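Local coordinates for inosine-uridine preferring nucleoside hydrolase family protein (Bacillus anthracis, PDB 2C40), which belongs to the inosine-uridine preferring nucleoside hydrolase family and binds a calcium ion together with alpha-D-ribofuranose in one pocket, at residues P127-A132 against P178-R183; D167-W172 against Q276-E281. All coordinates share one frame; numbering follows the deposited sequence.

Contact 1 (P127-A132 against P178-R183); sequences PLTDLA and PEAVAR
A180 meets T129 and A132 where segments 127-132 and 178-183 come closest, the first turns of two helices touching largely through alanine methyls. The methyl of A180 points at the other helix and nestles among backbone and beta carbons: its CB lies 3.6 Å from A132 CB, methyl against methyl, and 3.7 Å from T129 CA. With so little side chain in between, the backbones draw together until the CA atoms of T129 and A180 are 5.0 Å apart. V181, next along, takes the flank. Its CG2, anti to the carbonyl carbon, is 4.1 Å from CD1 of L128, the N-cap residue of helix 129-137, and the two side chains cross nearly at right angles. Beneath them W150 of strand 145-151 touches both L128 and V181, which places the helix pair on the face of the central sheet of this nucleoside hydrolase fold. R183, one turn after A180, borders the contact: its aliphatic CD passes 3.8 Å from A132 O, and its CB packs on the A132 methyl. Across the two segments the contact is apolar, so between them the fit rests on close approach and shape rather than on polar pairing.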
loop_
_atom_site.group_PDB
_atom_site.type_symbol
_atom_site.label_atom_id
_atom_site.label_comp_id
_atom_site.label_asym_id
_atom_site.label_seq_id
_atom_site.Cartn_x
_atom_site.Cartn_y
_atom_site.Cartn_z
ATOM N N PRO A 127 11.881 -18.649 -0.978
ATOM C CA PRO A 127 12.679 -19.738 -0.411
ATOM C C PRO A 127 12.599 -21.049 -1.204
ATOM O O PRO A 127 11.677 -21.209 -2.003
ATOM C CB PRO A 127 12.004 -19.930 0.942
ATOM C CG PRO A 127 11.496 -18.587 1.299
ATOM C CD PRO A 127 10.957 -18.097 0.014
ATOM N N LEU A 128 13.498 -21.996 -0.925
ATOM C CA LEU A 128 13.597 -23.218 -1.713
ATOM C C LEU A 128 12.868 -24.418 -1.139
ATOM O O LEU A 128 12.979 -25.488 -1.681
ATOM C CB LEU A 128 15.065 -23.581 -1.919
ATOM C CG LEU A 128 15.802 -22.749 -2.971
ATOM C CD1 LEU A 128 17.287 -23.055 -2.826
ATOM C CD2 LEU A 128 15.293 -23.072 -4.374
ATOM N N THR A 129 12.086 -24.256 -0.085
ATOM C CA THR A 129 11.624 -25.435 0.663
ATOM C C THR A 129 10.629 -26.346 -0.071
ATOM O O THR A 129 10.706 -27.568 0.104
ATOM C CB THR A 129 11.299 -25.173 2.172
ATOM O OG1 THR A 129 10.071 -25.812 2.608
ATOM C CG2 THR A 129 11.397 -23.774 2.557
ATOM N N ASP A 130 9.792 -25.798 -0.967
ATOM C CA ASP A 130 8.932 -26.699 -1.793
ATOM C C ASP A 130 9.780 -27.609 -2.712
ATOM O O ASP A 130 9.407 -28.773 -2.989
ATOM C CB ASP A 130 7.910 -25.931 -2.661
ATOM C CG ASP A 130 6.756 -25.309 -1.858
ATOM O OD1 ASP A 130 6.342 -25.847 -0.809
ATOM O OD2 ASP A 130 6.236 -24.259 -2.321
ATOM N N LEU A 131 10.899 -27.084 -3.213
ATOM C CA LEU A 131 11.820 -27.892 -4.008
ATOM C C LEU A 131 12.658 -28.897 -3.192
ATOM O O LEU A 131 12.880 -30.027 -3.617
ATOM C CB LEU A 131 12.722 -26.994 -4.869
ATOM C CG LEU A 131 13.812 -27.656 -5.734
ATOM C CD1 LEU A 131 13.250 -28.593 -6.788
ATOM C CD2 LEU A 131 14.692 -26.607 -6.388
ATOM N N ALA A 132 13.198 -28.478 -2.068
ATOM C CA ALA A 132 13.937 -29.381 -1.180
ATOM C C ALA A 132 13.103 -30.589 -0.890
ATOM O O ALA A 132 13.553 -31.748 -0.956
ATOM C CB ALA A 132 14.270 -28.631 0.139
ATOM N N PRO A 178 17.455 -22.380 5.503
ATOM C CA PRO A 178 18.828 -22.737 5.116
ATOM C C PRO A 178 19.036 -24.205 4.781
ATOM O O PRO A 178 19.886 -24.532 3.920
ATOM C CB PRO A 178 19.653 -22.331 6.336
ATOM C CG PRO A 178 18.776 -21.379 7.089
ATOM C CD PRO A 178 17.400 -21.819 6.867
ATOM N N GLU A 179 18.259 -25.077 5.422
ATOM C CA GLU A 179 18.335 -26.513 5.188
ATOM C C GLU A 179 17.867 -26.852 3.771
ATOM O O GLU A 179 18.444 -27.705 3.108
ATOM C CB GLU A 179 17.528 -27.238 6.252
ATOM C CG GLU A 179 18.205 -27.036 7.615
ATOM C CD GLU A 179 17.376 -27.454 8.825
ATOM O OE1 GLU A 179 16.196 -27.011 8.988
ATOM O OE2 GLU A 179 17.940 -28.191 9.667
ATOM N N ALA A 180 16.831 -26.165 3.311
ATOM C CA ALA A 180 16.350 -26.364 1.989
ATOM C C ALA A 180 17.403 -26.004 0.955
ATOM O O ALA A 180 17.470 -26.636 -0.100
ATOM C CB ALA A 180 15.131 -25.550 1.756
ATOM N N VAL A 181 18.179 -24.951 1.232
ATOM C CA VAL A 181 19.194 -24.466 0.301
ATOM C C VAL A 181 20.266 -25.534 0.202
ATOM O O VAL A 181 20.679 -25.917 -0.918
ATOM C CB VAL A 181 19.816 -23.113 0.709
ATOM C CG1 VAL A 181 20.819 -22.677 -0.336
ATOM C CG2 VAL A 181 18.756 -22.041 0.862
ATOM N N ALA A 182 20.677 -26.043 1.365
ATOM C CA ALA A 182 21.641 -27.139 1.441
ATOM C C ALA A 182 21.224 -28.362 0.620
ATOM O O ALA A 182 22.017 -28.866 -0.175
ATOM C CB ALA A 182 21.894 -27.503 2.876
ATOM N N ARG A 183 19.995 -28.822 0.807
ATOM C CA ARG A 183 19.408 -29.927 0.017
ATOM C C ARG A 183 19.411 -29.696 -1.506
ATOM O O ARG A 183 19.720 -30.601 -2.317
ATOM C CB ARG A 183 17.966 -30.022 0.356
ATOM C CG ARG A 183 17.646 -31.045 1.275
ATOM C CD ARG A 183 17.039 -32.256 0.550
ATOM N NE ARG A 183 17.308 -33.407 1.401
ATOM C CZ ARG A 183 16.841 -33.546 2.634
ATOM N NH1 ARG A 183 16.021 -32.641 3.149
ATOM N NH2 ARG A 183 17.168 -34.619 3.344
#

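Contact 2 (D167-W172 against Q276-E281); sequences DGTAEW and QGRTVE. With RIB (alpha-D-ribofuranose), chain D.
R278 reaches across to D167 and T169 with two neighbouring N-H groups of its guanidinium, and these bonds carry the direct polar part of the contact. NH2 forms a salt bridge with D167 OD2 at 2.8 Å, meeting the oxygen on its syn side but 31° out of the carboxylate plane. NE donates to T169 OG1 over 2.9 Å in a fairly straight bond (163°). Both acceptors sit at the guanidinium edge, close to its plane; a bend at chi3 (-70°) in an otherwise extended arginine chain turns that edge toward them. Water joins the backbones further along: one molecule accepts from T279 N and donates to T169 O, while a second accepts from E171 N and donates to G277 O.

These bonds tie the loop between strand 145-151 and helix 172-176 to the turn entering strand 279-281, an outermost strand, within this chain, of the mixed sheet in this nucleoside hydrolase fold. The A170 methyl packs on the backbone of 276-278, its CB 3.6 Å from G277 C.

Ligand contacts occupy the other end of the loop. E171 OE1 accepts a hydrogen bond from O5 of the ribofuranose (2.8 Å) and another from N173 N in the following helix, while W172 CB lies 3.4 Å from the same O5.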
loop_
_atom_site.group_PDB
_atom_site.type_symbol
_atom_site.label_atom_id
_atom_site.label_comp_id
_atom_site.label_asym_id
_atom_site.label_seq_id
_atom_site.Cartn_x
_atom_site.Cartn_y
_atom_site.Cartn_z
ATOM N N ASP A 167 23.916 -13.104 12.357
ATOM C CA ASP A 167 25.097 -12.234 12.233
ATOM C C ASP A 167 25.070 -11.230 11.067
ATOM O O ASP A 167 26.037 -10.513 10.861
ATOM C CB ASP A 167 26.374 -13.087 12.134
ATOM C CG ASP A 167 26.441 -13.906 10.838
ATOM O OD1 ASP A 167 25.595 -13.723 9.940
ATOM O OD2 ASP A 167 27.349 -14.736 10.720
ATOM N N GLY A 168 23.990 -11.195 10.303
ATOM C CA GLY A 168 23.780 -10.199 9.271
ATOM C C GLY A 168 24.503 -10.459 7.963
ATOM O O GLY A 168 24.846 -9.508 7.262
ATOM N N THR A 169 24.746 -11.733 7.636
ATOM C CA THR A 169 25.534 -12.114 6.467
ATOM C C THR A 169 24.728 -12.868 5.408
ATOM O O THR A 169 25.244 -13.156 4.340
ATOM C CB THR A 169 26.750 -12.974 6.940
ATOM O OG1 THR A 169 26.301 -14.077 7.725
ATOM C CG2 THR A 169 27.688 -12.171 7.818
ATOM N N ALA A 170 23.465 -13.194 5.693
ATOM C CA ALA A 170 22.613 -13.965 4.782
ATOM C C ALA A 170 21.606 -13.074 4.047
ATOM O O ALA A 170 21.295 -11.934 4.469
ATOM C CB ALA A 170 21.841 -15.038 5.529
ATOM N N GLU A 171 21.085 -13.640 2.976
ATOM C CA GLU A 171 20.005 -13.064 2.205
ATOM C C GLU A 171 18.719 -13.794 2.633
ATOM O O GLU A 171 18.773 -14.943 3.081
ATOM C CB GLU A 171 20.353 -13.224 0.735
ATOM C CG GLU A 171 19.282 -12.936 -0.228
ATOM C CD GLU A 171 18.276 -14.052 -0.351
ATOM O OE1 GLU A 171 17.137 -13.650 -0.606
ATOM O OE2 GLU A 171 18.606 -15.289 -0.167
ATOM N N TRP A 172 17.569 -13.107 2.541
ATOM C CA TRP A 172 16.293 -13.593 3.088
ATOM C C TRP A 172 15.734 -14.911 2.555
ATOM O O TRP A 172 15.209 -15.722 3.335
ATOM C CB TRP A 172 15.190 -12.479 3.000
ATOM C CG TRP A 172 14.987 -11.785 4.317
ATOM C CD1 TRP A 172 15.363 -10.518 4.653
ATOM C CD2 TRP A 172 14.439 -12.368 5.493
ATOM N NE1 TRP A 172 15.036 -10.258 5.956
ATOM C CE2 TRP A 172 14.475 -11.387 6.499
ATOM C CE3 TRP A 172 13.871 -13.620 5.784
ATOM C CZ2 TRP A 172 14.010 -11.633 7.789
ATOM C CZ3 TRP A 172 13.397 -13.859 7.043
ATOM C CH2 TRP A 172 13.468 -12.872 8.037
ATOM N N GLN A 276 23.644 -18.915 9.665
ATOM C CA GLN A 276 22.690 -19.696 8.872
ATOM C C GLN A 276 22.227 -18.946 7.666
ATOM O O GLN A 276 21.849 -17.800 7.787
ATOM C CB GLN A 276 21.331 -19.806 9.559
ATOM C CG GLN A 276 21.096 -20.753 10.609
ATOM C CD GLN A 276 19.759 -20.413 11.261
ATOM O OE1 GLN A 276 18.706 -20.468 10.620
ATOM N NE2 GLN A 276 19.811 -20.043 12.521
ATOM N N GLY A 277 22.100 -19.634 6.540
ATOM C CA GLY A 277 21.667 -18.994 5.306
ATOM C C GLY A 277 22.776 -18.321 4.506
ATOM O O GLY A 277 22.600 -18.041 3.318
ATOM N N ARG A 278 23.924 -18.060 5.136
ATOM C CA ARG A 278 25.082 -17.491 4.419
ATOM C C ARG A 278 25.575 -18.388 3.271
ATOM O O ARG A 278 25.768 -19.570 3.450
ATOM C CB ARG A 278 26.255 -17.210 5.378
ATOM C CG ARG A 278 27.277 -16.179 4.843
ATOM C CD ARG A 278 28.586 -16.250 5.572
ATOM N NE ARG A 278 28.541 -15.772 6.963
ATOM C CZ ARG A 278 29.587 -15.872 7.792
ATOM N NH1 ARG A 278 30.720 -16.384 7.367
ATOM N NH2 ARG A 278 29.520 -15.441 9.038
ATOM N N THR A 279 25.771 -17.774 2.097
ATOM C CA THR A 279 26.369 -18.394 0.947
ATOM C C THR A 279 27.781 -17.867 0.835
ATOM O O THR A 279 28.011 -16.645 0.902
ATOM C CB THR A 279 25.598 -18.047 -0.343
ATOM O OG1 THR A 279 25.445 -16.627 -0.453
ATOM C CG2 THR A 279 24.235 -18.731 -0.374
ATOM N N VAL A 280 28.722 -18.798 0.639
ATOM C CA VAL A 280 30.148 -18.549 0.756
ATOM C C VAL A 280 30.861 -19.204 -0.440
ATOM O O VAL A 280 30.649 -20.375 -0.702
ATOM C CB VAL A 280 30.711 -19.172 2.090
ATOM C CG1 VAL A 280 32.198 -18.931 2.230
ATOM C CG2 VAL A 280 29.982 -18.632 3.294
ATOM N N GLU A 281 31.708 -18.454 -1.143
ATOM C CA GLU A 281 32.503 -19.020 -2.233
ATOM C C GLU A 281 33.686 -19.800 -1.644
ATOM O O GLU A 281 34.434 -19.241 -0.853
ATOM C CB GLU A 281 32.989 -17.930 -3.191
ATOM C CG GLU A 281 33.888 -18.495 -4.295
ATOM C CD GLU A 281 34.505 -17.467 -5.241
ATOM O OE1 GLU A 281 35.218 -17.913 -6.186
ATOM O OE2 GLU A 281 34.290 -16.253 -5.038
HETATM O O5 RIB D . 15.769 -11.256 -0.163
HETATM C C5 RIB D . 15.028 -10.704 -1.288
HETATM C C4 RIB D . 13.646 -11.361 -1.309
HETATM O O4 RIB D . 12.958 -10.916 -0.120
HETATM C C3 RIB D . 12.724 -11.107 -2.519
HETATM O O3 RIB D . 12.614 -12.349 -3.287
HETATM C C2 RIB D . 11.376 -10.496 -1.929
HETATM O O2 RIB D . 10.002 -10.972 -2.308
HETATM C C1 RIB D . 11.570 -10.597 -0.394
HETATM O O HOH W 1 25.173 -14.806 2.156
HETATM O O HOH W 2 22.491 -15.896 1.801
#

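Contacts 1 and 2 show how packing and polar bonding can adjoin in one fold: their centres are 14 Å apart, and they touch where P178, at the start of helix 178-186, sets its CB 3.6 Å from G277 N. In sequence their segments alternate, 127-132, 167-172, 178-183, 276-281, so the chain visits the two contacts in turn. The two relate differently to the pocket. Contact 2 enters it directly through E171 and W172, whereas in contact 1 the L128 side chain stays about 11 Å from both the ribofuranose and the calcium ion. Helix 172-176, which begins at W172, the last residue of 167-172, packs against P127, T129 and V181 of contact 1.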